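Local atomic coordinates of glycosyl hyrolase, family 3 (Deinococcus radiodurans, PDB entry 3TEV), a protein that probably hydrolyses O-glycosidic bonds, as a glycoside hydrolase family 3 enzyme with a TIM-barrel domain. Residues Leu76-His81 against Ile126-Thr131; Thr219-Thr224 against Asp256-Thr261; Pro132-Asn137 against Pro175-Phe180; Leu240-Leu245 against Leu283-Asp288. All coordinates share one frame; numbering follows the deposited sequence.

All four contacts fall within one family 3 glycoside hydrolase domain, a parallel barrel ringed by helices. Contacts 1, 2 and 3 all reach its sheet: strands 76-79 and 128-129 meet in contact 1, 221-224 and 258-261 in contact 2, and contact 3 sets the loop 132-137 against strand 174-180, which lies between those pairs. Their centres are 11 to 14 Å apart, and Trp128 and Phe130 of contact 1 pack on Val258, Val260 and Met223 of contact 2. Contact 4 joins two helix ends about 11 Å, centre to centre, from contact 2; its Asp288 accepts from Ile259 N. Along the chain contacts 1, 3 and 2 follow in series, while contacts 2 and 4 interleave, tying the later strands to their helices.

Contact 1: Leu76-His81 against Ile126-Thr131; sequences LIAIDH and INWNFT
Asn127 meets Ile77 through both its side chain and its backbone. Its OD1 accepts from Ile77 N at 2.8 Å in a fairly straight bond (163°) lying in the carbonyl plane of the amide, while Asn127 N donates to Ile77 O at 3.1 Å. The side chain reaches back because CG stands between the backbone N and the carbonyl carbon (chi1 62°), and ND2 goes on to the carbonyls of Ala75 and Phe331. An alanine here would probably leave Ile77 N without its acceptor and those two carbonyls without a shared donor. Farther along, the hydrogen bonds are of the parallel-strand kind: Ile79 N to Trp128 O at 3.0 Å, then Phe130 N to Ile79 O at 3.2 Å. The strands are the third and fourth of the eight-stranded TIM barrel, joined by a beta-alpha-beta crossover that includes helix 107-124. Apolar packing differs on the two faces. On the inner one, Ala78 CB makes a CH-pi contact over the five-membered ring of Trp128, 3.7 Å from its centroid. Trp128 NE1 in turn lies over the centre of the Phe130 ring, 3.1 Å above its plane, and Leu76 CD2 approaches the indole at its edge. On the outer face, Ile126 CG2 comes within 3.9 Å of Ile79 CG2, the two side chains meeting at about a right angle, with Leu121 of helix 107-124 against both.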
# COMPACT_ATOMS: atom_id res chain seq x y z
N LEU A 76 0.74 7.01 -10.57
CA LEU A 76 0.72 5.68 -9.96
C LEU A 76 -0.70 5.13 -10.08
O LEU A 76 -1.66 5.70 -9.54
CB LEU A 76 1.20 5.71 -8.50
CG LEU A 76 2.67 6.12 -8.34
CD1 LEU A 76 2.99 6.60 -6.89
CD2 LEU A 76 3.67 5.03 -8.80
N ILE A 77 -0.83 4.06 -10.86
CA ILE A 77 -2.11 3.42 -11.10
C ILE A 77 -2.03 2.01 -10.52
O ILE A 77 -1.38 1.11 -11.10
CB ILE A 77 -2.52 3.43 -12.60
CG1 ILE A 77 -2.62 4.88 -13.10
CG2 ILE A 77 -3.90 2.77 -12.77
CD1 ILE A 77 -2.56 5.08 -14.62
N ALA A 78 -2.67 1.85 -9.37
CA ALA A 78 -2.58 0.64 -8.58
C ALA A 78 -3.85 -0.17 -8.74
O ALA A 78 -4.91 0.37 -9.05
CB ALA A 78 -2.35 0.98 -7.11
N ILE A 79 -3.73 -1.47 -8.50
CA ILE A 79 -4.89 -2.32 -8.43
C ILE A 79 -4.76 -3.21 -7.20
O ILE A 79 -3.66 -3.58 -6.80
CB ILE A 79 -5.07 -3.18 -9.73
CG1 ILE A 79 -6.39 -3.97 -9.69
CG2 ILE A 79 -3.86 -4.12 -9.93
CD1 ILE A 79 -6.89 -4.43 -11.06
N ASP A 80 -5.89 -3.54 -6.59
CA ASP A 80 -5.88 -4.49 -5.51
C ASP A 80 -6.28 -5.88 -6.04
O ASP A 80 -7.47 -6.20 -6.08
CB ASP A 80 -6.77 -4.02 -4.36
CG ASP A 80 -6.49 -4.79 -3.05
OD1 ASP A 80 -5.76 -5.81 -3.09
OD2 ASP A 80 -7.00 -4.36 -1.99
N HIS A 81 -5.28 -6.66 -6.47
CA HIS A 81 -5.43 -8.03 -6.99
C HIS A 81 -5.23 -8.19 -8.50
O HIS A 81 -4.66 -9.20 -8.93
CB HIS A 81 -6.74 -8.71 -6.56
CG HIS A 81 -6.66 -9.38 -5.22
ND1 HIS A 81 -5.64 -10.25 -4.89
CD2 HIS A 81 -7.47 -9.30 -4.13
CE1 HIS A 81 -5.84 -10.70 -3.66
NE2 HIS A 81 -6.94 -10.14 -3.18
N ILE A 126 -1.26 -0.60 -15.87
CA ILE A 126 -1.17 -0.56 -14.42
C ILE A 126 0.28 -0.74 -14.01
O ILE A 126 0.98 -1.61 -14.56
CB ILE A 126 -2.06 -1.66 -13.78
CG1 ILE A 126 -3.54 -1.24 -13.86
CG2 ILE A 126 -1.67 -1.91 -12.32
CD1 ILE A 126 -4.55 -2.40 -13.83
N ASN A 127 0.76 0.06 -13.07
CA ASN A 127 2.16 -0.02 -12.66
C ASN A 127 2.38 -0.34 -11.17
O ASN A 127 3.50 -0.26 -10.67
CB ASN A 127 2.93 1.24 -13.09
CG ASN A 127 2.39 2.54 -12.45
OD1 ASN A 127 1.33 2.56 -11.82
ND2 ASN A 127 3.15 3.62 -12.59
N TRP A 128 1.31 -0.73 -10.48
CA TRP A 128 1.38 -1.03 -9.06
C TRP A 128 0.34 -2.09 -8.70
O TRP A 128 -0.84 -1.93 -9.00
CB TRP A 128 1.20 0.26 -8.26
CG TRP A 128 1.08 0.15 -6.76
CD1 TRP A 128 0.38 -0.80 -6.04
CD2 TRP A 128 1.57 1.10 -5.80
NE1 TRP A 128 0.45 -0.51 -4.68
CE2 TRP A 128 1.18 0.65 -4.51
CE3 TRP A 128 2.31 2.28 -5.89
CZ2 TRP A 128 1.52 1.33 -3.33
CZ3 TRP A 128 2.63 2.95 -4.71
CH2 TRP A 128 2.25 2.47 -3.46
N ASN A 129 0.79 -3.17 -8.05
CA ASN A 129 -0.10 -4.22 -7.57
C ASN A 129 0.13 -4.43 -6.07
O ASN A 129 1.28 -4.51 -5.62
CB ASN A 129 0.16 -5.53 -8.33
CG ASN A 129 -0.92 -6.58 -8.08
OD1 ASN A 129 -2.01 -6.26 -7.57
ND2 ASN A 129 -0.63 -7.83 -8.43
N PHE A 130 -0.95 -4.53 -5.30
CA PHE A 130 -0.83 -4.72 -3.85
C PHE A 130 -0.65 -6.20 -3.48
O PHE A 130 -1.59 -6.83 -2.97
CB PHE A 130 -2.06 -4.15 -3.14
CG PHE A 130 -2.04 -2.67 -2.99
CD1 PHE A 130 -1.23 -2.06 -2.03
CD2 PHE A 130 -2.87 -1.87 -3.77
CE1 PHE A 130 -1.22 -0.66 -1.89
CE2 PHE A 130 -2.88 -0.47 -3.63
CZ PHE A 130 -2.07 0.14 -2.70
N THR A 131 0.51 -6.75 -3.82
CA THR A 131 1.00 -8.07 -3.36
C THR A 131 2.52 -7.93 -3.29
O THR A 131 3.08 -7.00 -3.89
CB THR A 131 0.68 -9.28 -4.32
OG1 THR A 131 0.93 -8.92 -5.69
CG2 THR A 131 -0.72 -9.82 -4.13

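Contact 2: Thr219-Thr224 against Asp256-Thr261; sequences TPAIMT and DGVIVT
Ile222 is bonded to 256-261 at both ends of its residue: its N donates to Val258 O at 2.8 Å, and its O accepts from Val260 N at 2.9 Å in a nearly straight bond (171°). Val258 N to Pro220 O and Thr224 N to Val260 O extend this regular parallel pairing, whose strand axes run 26° apart. Beside the backbone, Val260 CG1 occupies the crowded position between its own N and carbonyl carbon (chi1 59°), from which it touches CB of Met223, modelled as selenomethionine, at 3.8 Å. On the other face Thr224 CG2 meets the CG2 branch of Ile259, methyl to methyl, at 3.5 Å, the two side chains crossing at about a right angle. Gly257 passes close to Pro220, and a beta carbon on it would fall only 2.8 Å from Pro220 O. In the next shell Met223 and Val260 pack inside the TIM barrel with Phe130, whereas Ile222 and Ile259 rest on Leu249 of helix 242-252, and Leu245 covers the Thr224 methyl. Strand 258-261 is bonded beyond this pair to Asp288 and Leu289, as barrel closure requires, and Thr261 OG1 pairs with Met291 N. A glycine in place of Thr224 would probably open a gap beside Ile259 CG2 and Leu245. All four hydrogen bonds between the segments are main chain to main chain, and Thr224 OG1 is buried without a partner in the model, so cohesion rests on the backbone and on apolar contact rather than on polar side chains.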
# COMPACT_ATOMS: atom_id res chain seq x y z
N THR A 219 11.89 -4.83 -1.92
CA THR A 219 10.55 -4.29 -1.73
C THR A 219 10.48 -2.78 -1.99
O THR A 219 10.89 -1.99 -1.15
CB THR A 219 10.04 -4.62 -0.29
OG1 THR A 219 10.21 -6.02 -0.03
CG2 THR A 219 8.58 -4.25 -0.12
N PRO A 220 9.95 -2.37 -3.15
CA PRO A 220 9.92 -0.94 -3.51
C PRO A 220 8.83 -0.13 -2.76
O PRO A 220 8.93 1.11 -2.69
CB PRO A 220 9.62 -0.94 -5.01
CG PRO A 220 9.50 -2.39 -5.40
CD PRO A 220 9.33 -3.21 -4.18
N ALA A 221 7.83 -0.82 -2.21
CA ALA A 221 6.71 -0.21 -1.48
C ALA A 221 6.17 -1.16 -0.41
O ALA A 221 6.16 -2.40 -0.60
CB ALA A 221 5.60 0.18 -2.41
N ILE A 222 5.75 -0.57 0.70
CA ILE A 222 5.19 -1.31 1.81
C ILE A 222 3.88 -0.65 2.25
O ILE A 222 3.84 0.56 2.40
CB ILE A 222 6.14 -1.30 3.00
CG1 ILE A 222 7.41 -2.10 2.66
CG2 ILE A 222 5.44 -1.89 4.23
CD1 ILE A 222 8.40 -2.22 3.82
N MSE A 223 2.84 -1.44 2.46
CA MSE A 223 1.58 -0.95 2.96
C MSE A 223 1.46 -1.30 4.44
O MSE A 223 1.68 -2.46 4.83
CB MSE A 223 0.41 -1.56 2.22
CG MSE A 223 -0.94 -0.92 2.59
SE MSE A 223 -2.35 -2.12 2.12
CE MSE A 223 -3.59 -0.93 1.33
N THR A 224 1.11 -0.29 5.24
CA THR A 224 1.03 -0.48 6.69
C THR A 224 -0.35 -0.90 7.15
O THR A 224 -1.36 -0.59 6.53
CB THR A 224 1.24 0.83 7.41
OG1 THR A 224 0.09 1.65 7.17
CG2 THR A 224 2.46 1.51 6.89
N ASP A 256 14.21 2.88 2.42
CA ASP A 256 14.01 4.12 1.65
C ASP A 256 12.93 4.00 0.56
O ASP A 256 12.82 4.88 -0.30
CB ASP A 256 15.34 4.66 1.06
CG ASP A 256 15.34 6.21 0.89
OD1 ASP A 256 14.65 6.96 1.64
OD2 ASP A 256 16.06 6.68 -0.02
N GLY A 257 12.12 2.95 0.60
CA GLY A 257 11.04 2.83 -0.36
C GLY A 257 9.78 3.57 0.08
O GLY A 257 9.79 4.29 1.07
N VAL A 258 8.69 3.36 -0.66
CA VAL A 258 7.42 4.05 -0.43
C VAL A 258 6.68 3.39 0.74
O VAL A 258 6.54 2.16 0.78
CB VAL A 258 6.55 3.97 -1.70
CG1 VAL A 258 5.06 4.37 -1.42
CG2 VAL A 258 7.18 4.81 -2.83
N ILE A 259 6.22 4.19 1.69
CA ILE A 259 5.30 3.68 2.70
C ILE A 259 3.92 4.23 2.41
O ILE A 259 3.76 5.45 2.31
CB ILE A 259 5.74 4.07 4.09
CG1 ILE A 259 7.12 3.47 4.38
CG2 ILE A 259 4.68 3.63 5.13
CD1 ILE A 259 7.74 3.95 5.70
N VAL A 260 2.94 3.34 2.25
CA VAL A 260 1.56 3.75 1.99
C VAL A 260 0.68 3.24 3.15
O VAL A 260 0.93 2.17 3.66
CB VAL A 260 1.04 3.28 0.57
CG1 VAL A 260 1.11 1.77 0.44
CG2 VAL A 260 -0.40 3.74 0.30
N THR A 261 -0.32 4.02 3.57
CA THR A 261 -1.22 3.58 4.63
C THR A 261 -2.26 2.64 4.06
O THR A 261 -2.66 2.82 2.90
CB THR A 261 -2.08 4.72 5.13
OG1 THR A 261 -3.03 5.05 4.08
CG2 THR A 261 -1.22 5.91 5.50

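Contact 3: Pro132-Asn137 against Pro175-Phe180; sequences PVLDIN and PCAKHF
Asp135 OD1 accepts two main-chain N-H groups, that of His179 at 2.9 Å and, from beyond the two segments, that of His183. The other oxygen, OD2, uses its syn lone pair to take the N-H of His179 ND1 at 2.8 Å. That donor meets it almost in the imidazole plane, and carboxylate and ring are turned only 12° from coplanar. Asp135 thus holds His179 by backbone and ring together and fixes the rotation of the imidazole, while Lys178 CB lies over one face of that ring. The peptide between Lys178 and His179 is cis, and the chain turns a corner here. Lys178, His179 and Phe180 open the KHFPGHG sequence of family 3 glycoside hydrolases, whose Lys-His pair lines the sugar subsite in relatives; a similar role here is probable. Lys178 NZ bonds to Phe130 O, and its chain, extended beyond CG, runs past Val133 CG2, 3.8 Å from CE. Before the corner the backbones form a single bridge: Lys178 N to Pro132 O at 3.1 Å and Leu134 N to Lys178 O at 2.8 Å, the latter nearly straight (170°). Leu134 CD1 packs on Ala177 CB at 3.6 Å, with Phe212 and Leu215 of helix 210-215 also touching the leucine.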
# COMPACT_ATOMS: atom_id res chain seq x y z
N PRO A 132 3.20 -8.85 -2.57
CA PRO A 132 2.63 -10.01 -1.88
C PRO A 132 2.14 -9.70 -0.46
O PRO A 132 2.62 -8.77 0.20
CB PRO A 132 3.80 -10.98 -1.81
CG PRO A 132 5.02 -10.05 -1.64
CD PRO A 132 4.67 -8.79 -2.42
N VAL A 133 1.19 -10.50 -0.01
CA VAL A 133 0.87 -10.61 1.39
C VAL A 133 2.09 -11.29 2.03
O VAL A 133 2.50 -12.36 1.59
CB VAL A 133 -0.40 -11.48 1.56
CG1 VAL A 133 -0.56 -11.97 3.01
CG2 VAL A 133 -1.63 -10.72 1.07
N LEU A 134 2.68 -10.65 3.04
CA LEU A 134 3.76 -11.27 3.81
C LEU A 134 3.29 -11.56 5.23
O LEU A 134 4.10 -11.86 6.11
CB LEU A 134 5.01 -10.38 3.86
CG LEU A 134 5.69 -9.95 2.55
CD1 LEU A 134 6.90 -9.03 2.78
CD2 LEU A 134 6.08 -11.17 1.74
N ASP A 135 1.99 -11.42 5.45
CA ASP A 135 1.37 -11.84 6.71
C ASP A 135 1.59 -13.35 6.86
O ASP A 135 1.62 -14.08 5.87
CB ASP A 135 -0.14 -11.51 6.72
CG ASP A 135 -0.43 -10.04 6.40
OD1 ASP A 135 0.31 -9.14 6.86
OD2 ASP A 135 -1.43 -9.78 5.70
N ILE A 136 1.76 -13.79 8.10
CA ILE A 136 1.95 -15.20 8.41
C ILE A 136 0.72 -15.76 9.10
O ILE A 136 0.33 -15.30 10.17
CB ILE A 136 3.17 -15.40 9.36
CG1 ILE A 136 4.43 -14.78 8.76
CG2 ILE A 136 3.37 -16.90 9.67
CD1 ILE A 136 5.55 -14.67 9.74
N ASN A 137 0.13 -16.78 8.48
CA ASN A 137 -0.98 -17.53 9.07
C ASN A 137 -0.48 -18.49 10.18
O ASN A 137 -0.54 -19.71 10.03
CB ASN A 137 -1.73 -18.28 7.96
CG ASN A 137 -2.98 -19.00 8.45
OD1 ASN A 137 -3.15 -20.21 8.24
ND2 ASN A 137 -3.88 -18.26 9.11
N PRO A 175 5.49 -3.98 -6.98
CA PRO A 175 4.65 -4.73 -6.05
C PRO A 175 4.64 -3.99 -4.72
O PRO A 175 5.53 -3.19 -4.46
CB PRO A 175 5.39 -6.06 -5.93
CG PRO A 175 6.82 -5.69 -6.09
CD PRO A 175 6.87 -4.48 -6.99
N CYS A 176 3.65 -4.23 -3.87
CA CYS A 176 3.63 -3.58 -2.56
C CYS A 176 3.36 -4.64 -1.50
O CYS A 176 2.29 -5.23 -1.50
CB CYS A 176 2.56 -2.50 -2.53
SG CYS A 176 2.44 -1.52 -0.99
N ALA A 177 4.34 -4.89 -0.64
CA ALA A 177 4.21 -5.87 0.43
C ALA A 177 3.20 -5.36 1.49
O ALA A 177 3.20 -4.18 1.84
CB ALA A 177 5.56 -6.12 1.07
N LYS A 178 2.36 -6.26 1.99
CA LYS A 178 1.39 -5.89 3.03
C LYS A 178 1.18 -7.06 4.02
O LYS A 178 1.54 -8.19 3.69
CB LYS A 178 0.08 -5.47 2.38
CG LYS A 178 -0.47 -6.50 1.43
CD LYS A 178 -1.67 -5.97 0.64
CE LYS A 178 -2.44 -7.15 0.06
NZ LYS A 178 -3.45 -6.73 -0.93
N HIS A 179 0.68 -6.81 5.24
CA HIS A 179 0.43 -5.47 5.82
C HIS A 179 1.37 -5.25 7.00
O HIS A 179 1.19 -5.84 8.06
CB HIS A 179 -0.99 -5.37 6.37
CG HIS A 179 -2.04 -5.82 5.43
ND1 HIS A 179 -2.19 -7.15 5.07
CD2 HIS A 179 -3.02 -5.14 4.77
CE1 HIS A 179 -3.20 -7.26 4.23
NE2 HIS A 179 -3.72 -6.05 4.03
N PHE A 180 2.34 -4.38 6.81
CA PHE A 180 3.35 -4.16 7.81
C PHE A 180 2.75 -3.54 9.08
O PHE A 180 1.97 -2.60 9.00
CB PHE A 180 4.41 -3.26 7.21
CG PHE A 180 5.56 -3.02 8.11
CD1 PHE A 180 6.60 -3.94 8.19
CD2 PHE A 180 5.59 -1.87 8.90
CE1 PHE A 180 7.66 -3.71 9.03
CE2 PHE A 180 6.64 -1.65 9.75
CZ PHE A 180 7.68 -2.56 9.83

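Contact 4: Leu240-Leu245 against Leu283-Asp288; sequences LSPRIL and LRAGAD
Ala285 carries most of the apolar contact, its methyl pressed against the start of helix 242-252. Ala285 CB lies 3.5 Å from Pro242 N and 3.6 Å from Ser241 C, so it meets the main chain of that first turn more closely than any side chain; the proline ring adds CD at 3.8 Å. From one turn on, Leu245 closes over the same residue. With CG anti to its carbonyl carbon (chi1 -55°), the leucine brings CD1 to 4.2 Å from Ala285 CB and to 3.8 Å from Ala287 N. Two helix-end motifs thus meet. Ser241 is the N-cap of helix 242-252, its OG accepting from Ile244 N at 3.0 Å and pairing also with Asp233 OD2. Gly286 ends helix 275-285 in a Schellman motif with positive phi (140°); a beta carbon there would clash with Leu245 CB. These helices follow strands 221-224 and 258-261 in the chain, so the contact joins the start of one helix of the TIM barrel's outer layer to the end of another. Among polar approaches, Pro242 CA points its hydrogen at Ala285 O, 3.5 Å away and nearly straight (163°). The same carbonyl oxygen is bonded by Thr246 OG1 and has Leu245 CB at 3.6 Å. Outside the segments, Arg281 NE binds Leu240 O, and past the turn Asp288 forms salt bridges with Arg250 and Arg323.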
# COMPACT_ATOMS: atom_id res chain seq x y z
N LEU A 240 -0.22 5.10 12.18
CA LEU A 240 -0.16 6.44 12.80
C LEU A 240 0.98 6.54 13.82
O LEU A 240 0.99 7.44 14.66
CB LEU A 240 -1.49 6.77 13.49
CG LEU A 240 -2.77 6.70 12.64
CD1 LEU A 240 -4.02 6.85 13.52
CD2 LEU A 240 -2.78 7.72 11.46
N SER A 241 1.92 5.60 13.74
CA SER A 241 2.97 5.48 14.73
C SER A 241 4.32 5.99 14.23
O SER A 241 4.95 5.34 13.42
CB SER A 241 3.11 4.01 15.14
OG SER A 241 4.27 3.82 15.95
N PRO A 242 4.77 7.15 14.71
CA PRO A 242 6.15 7.52 14.35
C PRO A 242 7.20 6.50 14.81
O PRO A 242 8.20 6.32 14.11
CB PRO A 242 6.37 8.88 15.04
CG PRO A 242 5.30 8.95 16.09
CD PRO A 242 4.12 8.15 15.59
N ARG A 243 6.99 5.83 15.94
CA ARG A 243 7.95 4.84 16.42
C ARG A 243 8.11 3.70 15.40
O ARG A 243 9.22 3.18 15.21
CB ARG A 243 7.57 4.29 17.80
CG ARG A 243 7.66 5.34 18.93
CD ARG A 243 7.33 4.76 20.32
NE ARG A 243 8.24 3.66 20.65
CZ ARG A 243 8.66 3.36 21.88
NH1 ARG A 243 8.26 4.07 22.93
NH2 ARG A 243 9.49 2.34 22.05
N ILE A 244 7.01 3.32 14.75
CA ILE A 244 7.04 2.19 13.84
C ILE A 244 7.47 2.61 12.43
O ILE A 244 8.41 2.04 11.87
CB ILE A 244 5.69 1.44 13.81
CG1 ILE A 244 5.46 0.76 15.18
CG2 ILE A 244 5.65 0.47 12.62
CD1 ILE A 244 4.17 -0.00 15.31
N LEU A 245 6.81 3.62 11.87
CA LEU A 245 7.11 4.01 10.52
C LEU A 245 8.48 4.68 10.39
O LEU A 245 9.19 4.43 9.41
CB LEU A 245 6.02 4.90 9.94
CG LEU A 245 4.60 4.34 9.98
CD1 LEU A 245 3.70 5.28 9.25
CD2 LEU A 245 4.46 2.92 9.39
N LEU A 283 1.06 10.94 7.63
CA LEU A 283 2.14 11.56 6.88
C LEU A 283 3.24 11.99 7.86
O LEU A 283 4.40 11.69 7.63
CB LEU A 283 1.64 12.73 6.04
CG LEU A 283 0.74 12.33 4.86
CD1 LEU A 283 -0.05 13.54 4.39
CD2 LEU A 283 1.55 11.68 3.69
N ARG A 284 2.85 12.61 8.97
CA ARG A 284 3.81 13.05 9.99
C ARG A 284 4.58 11.87 10.57
O ARG A 284 5.80 11.94 10.75
CB ARG A 284 3.12 13.80 11.12
CG ARG A 284 2.76 15.24 10.83
CD ARG A 284 2.34 15.98 12.12
NE ARG A 284 2.25 17.42 11.89
CZ ARG A 284 1.18 18.16 12.15
NH1 ARG A 284 0.09 17.62 12.68
NH2 ARG A 284 1.21 19.46 11.89
N ALA A 285 3.87 10.78 10.88
CA ALA A 285 4.51 9.59 11.44
C ALA A 285 5.55 8.97 10.50
O ALA A 285 6.49 8.30 10.96
CB ALA A 285 3.45 8.55 11.82
N GLY A 286 5.39 9.18 9.19
CA GLY A 286 6.34 8.62 8.22
C GLY A 286 5.83 8.05 6.90
O GLY A 286 6.65 7.65 6.07
N ALA A 287 4.51 7.97 6.71
CA ALA A 287 3.94 7.57 5.41
C ALA A 287 4.31 8.57 4.33
O ALA A 287 4.38 9.79 4.59
CB ALA A 287 2.43 7.46 5.51
N ASP A 288 4.54 8.07 3.11
CA ASP A 288 4.71 8.94 1.93
C ASP A 288 3.38 9.18 1.22
O ASP A 288 3.25 10.16 0.47
CB ASP A 288 5.65 8.28 0.92
CG ASP A 288 6.98 7.94 1.53
OD1 ASP A 288 7.66 8.88 2.02
OD2 ASP A 288 7.33 6.75 1.57